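Local coordinates for orotidine 5'-phosphate decarboxylase (Pyrococcus horikoshii, PDB 2CZD), which probably catalyses the decarboxylation of orotidine 5'-monophosphate to uridine 5'-monophosphate, the last step of de novo UMP synthesis, as a homodimer, at residues E53-A61 with V74-H85. Residues are numbered along the deposited sequence; the frame is centred on the assembly and turned at random.
Sequences EIIADLKLA and VFGAGADYVIVH
Ile55 pairs with Tyr81, Ala56 with Val82 and Leu60 with Val84, a parallel register joining neighbouring strands of a TIM barrel; with helix 64-76 they form a beta-alpha-beta unit. In the backbone ladder a nearly straight bond runs from Ala56 N to Tyr81 O (2.8 Å, 175°), followed by Ile83 N to Ala56 O. The register then slips by two residues, a beta bulge that contains an inverse gamma turn centred on Asp57, before Leu60 N reaches Ile83 O and His85 N reaches Leu60 O.

Where the strands begin, Ile54 O accepts from both Asp80 N and Tyr81 N, while Ile54 N gives its hydrogen to the anti lone pair of Asp80 OD2 (2.9 Å), an oxygen also salt-bridged to Lys47. Nearby, Tyr81 OH donates to Glu53 OE2 (2.9 Å); this oxygen lies in the plane of the phenol ring, at its edge, and is met from above the plane of its own carboxylate.

Apolar contacts line both faces of the pair. On the helix side, Ala56 CB meets Val74 CG1 (3.6 Å), and the Leu58 and Val74 side chains meet tip to tip through CD1 and CG2. Toward the barrel interior, Ile55 CG2 packs on Ile83 CG1, and Ile83 CD1 lies 3.5 Å from Asp57 OD1.

The bulge and the residue after the strand belong to the substrate-binding segment, which includes Lys59, the proton donor. Asp57 OD2 is salt-bridged to Lys29, and Lys59 NZ also pairs with Asp62 of the second subunit. Asp57 turns its carboxylate away from its own N (chi1 -171°), and the Lys59 chain bends at its last torsion to meet it: the salt bridge from NZ to OD1 is 2.9 Å long, on the syn side and 20° out of the carboxylate plane.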
loop_
_atom_site.group_PDB
_atom_site.type_symbol
_atom_site.label_atom_id
_atom_site.label_comp_id
_atom_site.label_asym_id
_atom_site.label_seq_id
_atom_site.Cartn_x
_atom_site.Cartn_y
_atom_site.Cartn_z
ATOM N N GLU B 53 -9.312 -16.595 11.891
ATOM C CA GLU B 53 -8.413 -15.437 11.961
ATOM C C GLU B 53 -8.216 -14.822 10.586
ATOM O O GLU B 53 -8.204 -15.523 9.576
ATOM C CB GLU B 53 -7.064 -15.837 12.564
ATOM C CG GLU B 53 -7.120 -15.936 14.091
ATOM C CD GLU B 53 -5.790 -16.275 14.718
ATOM O OE1 GLU B 53 -5.731 -16.295 15.967
ATOM O OE2 GLU B 53 -4.807 -16.522 13.986
ATOM N N ILE B 54 -8.057 -13.500 10.558
ATOM C CA ILE B 54 -7.900 -12.773 9.303
ATOM C C ILE B 54 -6.596 -12.018 9.141
ATOM O O ILE B 54 -6.152 -11.314 10.052
ATOM C CB ILE B 54 -9.064 -11.756 9.124
ATOM C CG1 ILE B 54 -10.399 -12.511 9.068
ATOM C CG2 ILE B 54 -8.872 -10.936 7.854
ATOM C CD1 ILE B 54 -11.603 -11.598 9.133
ATOM N N ILE B 55 -5.966 -12.216 7.991
ATOM C CA ILE B 55 -4.761 -11.480 7.648
ATOM C C ILE B 55 -5.152 -10.447 6.591
ATOM O O ILE B 55 -5.743 -10.799 5.566
ATOM C CB ILE B 55 -3.681 -12.373 7.010
ATOM C CG1 ILE B 55 -3.188 -13.403 8.013
ATOM C CG2 ILE B 55 -2.479 -11.496 6.541
ATOM C CD1 ILE B 55 -2.368 -14.548 7.345
ATOM N N ALA B 56 -4.829 -9.176 6.823
ATOM C CA ALA B 56 -5.104 -8.133 5.833
ATOM C C ALA B 56 -3.790 -7.905 5.079
ATOM O O ALA B 56 -2.837 -7.322 5.627
ATOM C CB ALA B 56 -5.580 -6.841 6.519
ATOM N N ASP B 57 -3.744 -8.413 3.848
ATOM C CA ASP B 57 -2.563 -8.352 2.987
ATOM C C ASP B 57 -2.568 -6.986 2.319
ATOM O O ASP B 57 -2.914 -6.845 1.139
ATOM C CB ASP B 57 -2.631 -9.476 1.937
ATOM C CG ASP B 57 -1.348 -9.610 1.143
ATOM O OD1 ASP B 57 -0.481 -8.725 1.265
ATOM O OD2 ASP B 57 -1.207 -10.590 0.380
ATOM N N LEU B 58 -2.200 -5.980 3.101
ATOM C CA LEU B 58 -2.181 -4.608 2.580
ATOM C C LEU B 58 -0.813 -4.147 2.088
ATOM O O LEU B 58 -0.740 -3.242 1.253
ATOM C CB LEU B 58 -2.663 -3.638 3.654
ATOM C CG LEU B 58 -3.947 -4.050 4.374
ATOM C CD1 LEU B 58 -4.340 -2.939 5.359
ATOM C CD2 LEU B 58 -5.057 -4.296 3.364
ATOM N N LYS B 59 0.254 -4.780 2.583
ATOM C CA LYS B 59 1.639 -4.399 2.248
ATOM C C LYS B 59 1.777 -2.898 2.457
ATOM O O LYS B 59 2.210 -2.148 1.568
ATOM C CB LYS B 59 2.005 -4.803 0.819
ATOM C CG LYS B 59 2.020 -6.318 0.633
ATOM C CD LYS B 59 2.678 -6.742 -0.685
ATOM C CE LYS B 59 2.638 -8.266 -0.912
ATOM N NZ LYS B 59 1.235 -8.787 -1.062
ATOM N N LEU B 60 1.406 -2.469 3.662
ATOM C CA LEU B 60 1.451 -1.041 3.989
ATOM C C LEU B 60 2.857 -0.490 3.796
ATOM O O LEU B 60 3.854 -1.102 4.219
ATOM C CB LEU B 60 0.968 -0.772 5.415
ATOM C CG LEU B 60 -0.524 -1.068 5.673
ATOM C CD1 LEU B 60 -0.846 -0.665 7.128
ATOM C CD2 LEU B 60 -1.426 -0.346 4.658
ATOM N N ALA B 61 2.910 0.679 3.164
ATOM C CA ALA B 61 4.179 1.319 2.819
ATOM C C ALA B 61 4.041 2.843 2.885
ATOM O O ALA B 61 4.612 3.584 2.077
ATOM C CB ALA B 61 4.571 0.886 1.403
ATOM N N VAL B 74 -8.473 -1.090 10.029
ATOM C CA VAL B 74 -8.478 -2.494 9.630
ATOM C C VAL B 74 -8.456 -3.468 10.817
ATOM O O VAL B 74 -9.215 -4.441 10.819
ATOM C CB VAL B 74 -7.302 -2.732 8.644
ATOM C CG1 VAL B 74 -7.195 -4.184 8.259
ATOM C CG2 VAL B 74 -7.545 -1.904 7.389
ATOM N N PHE B 75 -7.619 -3.230 11.825
ATOM C CA PHE B 75 -7.644 -4.103 13.011
ATOM C C PHE B 75 -9.006 -3.876 13.662
ATOM O O PHE B 75 -9.621 -4.804 14.200
ATOM C CB PHE B 75 -6.550 -3.727 14.012
ATOM C CG PHE B 75 -5.168 -4.211 13.624
ATOM C CD1 PHE B 75 -4.924 -5.566 13.372
ATOM C CD2 PHE B 75 -4.100 -3.328 13.581
ATOM C CE1 PHE B 75 -3.620 -6.022 13.087
ATOM C CE2 PHE B 75 -2.811 -3.769 13.296
ATOM C CZ PHE B 75 -2.567 -5.118 13.050
ATOM N N GLY B 76 -9.473 -2.631 13.592
ATOM C CA GLY B 76 -10.768 -2.267 14.150
ATOM C C GLY B 76 -11.938 -3.038 13.555
ATOM O O GLY B 76 -12.912 -3.363 14.246
ATOM N N ALA B 77 -11.831 -3.350 12.270
ATOM C CA ALA B 77 -12.870 -4.089 11.558
ATOM C C ALA B 77 -12.793 -5.588 11.814
ATOM O O ALA B 77 -13.695 -6.328 11.426
ATOM C CB ALA B 77 -12.773 -3.800 10.053
ATOM N N GLY B 78 -11.716 -6.042 12.454
ATOM C CA GLY B 78 -11.612 -7.455 12.754
ATOM C C GLY B 78 -10.361 -8.177 12.297
ATOM O O GLY B 78 -10.219 -9.373 12.567
ATOM N N ALA B 79 -9.458 -7.491 11.598
ATOM C CA ALA B 79 -8.227 -8.159 11.176
ATOM C C ALA B 79 -7.409 -8.556 12.386
ATOM O O ALA B 79 -7.365 -7.830 13.384
ATOM C CB ALA B 79 -7.367 -7.234 10.273
ATOM N N ASP B 80 -6.758 -9.710 12.288
ATOM C CA ASP B 80 -5.890 -10.194 13.344
ATOM C C ASP B 80 -4.431 -9.898 13.026
ATOM O O ASP B 80 -3.612 -9.796 13.933
ATOM C CB ASP B 80 -6.083 -11.696 13.540
ATOM C CG ASP B 80 -7.453 -12.019 14.057
ATOM O OD1 ASP B 80 -7.716 -11.760 15.259
ATOM O OD2 ASP B 80 -8.262 -12.510 13.253
ATOM N N TYR B 81 -4.106 -9.776 11.736
ATOM C CA TYR B 81 -2.728 -9.483 11.321
ATOM C C TYR B 81 -2.749 -8.564 10.124
ATOM O O TYR B 81 -3.646 -8.644 9.292
ATOM C CB TYR B 81 -1.954 -10.742 10.876
ATOM C CG TYR B 81 -2.021 -11.904 11.822
ATOM C CD1 TYR B 81 -3.096 -12.792 11.772
ATOM C CD2 TYR B 81 -1.041 -12.097 12.792
ATOM C CE1 TYR B 81 -3.192 -13.852 12.676
ATOM C CE2 TYR B 81 -1.131 -13.159 13.710
ATOM C CZ TYR B 81 -2.214 -14.020 13.639
ATOM O OH TYR B 81 -2.341 -15.023 14.577
ATOM N N VAL B 82 -1.741 -7.698 10.022
ATOM C CA VAL B 82 -1.638 -6.830 8.860
ATOM C C VAL B 82 -0.255 -7.044 8.267
ATOM O O VAL B 82 0.743 -7.060 9.004
ATOM C CB VAL B 82 -1.777 -5.320 9.248
ATOM C CG1 VAL B 82 -1.381 -4.442 8.072
ATOM C CG2 VAL B 82 -3.223 -5.010 9.652
ATOM N N ILE B 83 -0.203 -7.250 6.947
ATOM C CA ILE B 83 1.082 -7.392 6.250
ATOM C C ILE B 83 1.624 -5.992 5.940
ATOM O O ILE B 83 0.932 -5.154 5.348
ATOM C CB ILE B 83 0.923 -8.215 4.959
ATOM C CG1 ILE B 83 0.529 -9.639 5.351
ATOM C CG2 ILE B 83 2.244 -8.236 4.139
ATOM C CD1 ILE B 83 0.270 -10.604 4.167
ATOM N N VAL B 84 2.872 -5.753 6.336
ATOM C CA VAL B 84 3.505 -4.454 6.153
ATOM C C VAL B 84 4.869 -4.606 5.509
ATOM O O VAL B 84 5.556 -5.619 5.706
ATOM C CB VAL B 84 3.692 -3.744 7.521
ATOM C CG1 VAL B 84 2.357 -3.567 8.202
ATOM C CG2 VAL B 84 4.644 -4.563 8.394
ATOM N N HIS B 85 5.257 -3.622 4.707
ATOM C CA HIS B 85 6.589 -3.653 4.091
ATOM C C HIS B 85 7.628 -3.248 5.129
ATOM O O HIS B 85 7.315 -2.573 6.113
ATOM C CB HIS B 85 6.691 -2.645 2.940
ATOM C CG HIS B 85 6.383 -3.223 1.595
ATOM N ND1 HIS B 85 7.213 -4.127 0.966
ATOM C CD2 HIS B 85 5.341 -3.011 0.750
ATOM C CE1 HIS B 85 6.699 -4.447 -0.209
ATOM N NE2 HIS B 85 5.560 -3.783 -0.365
#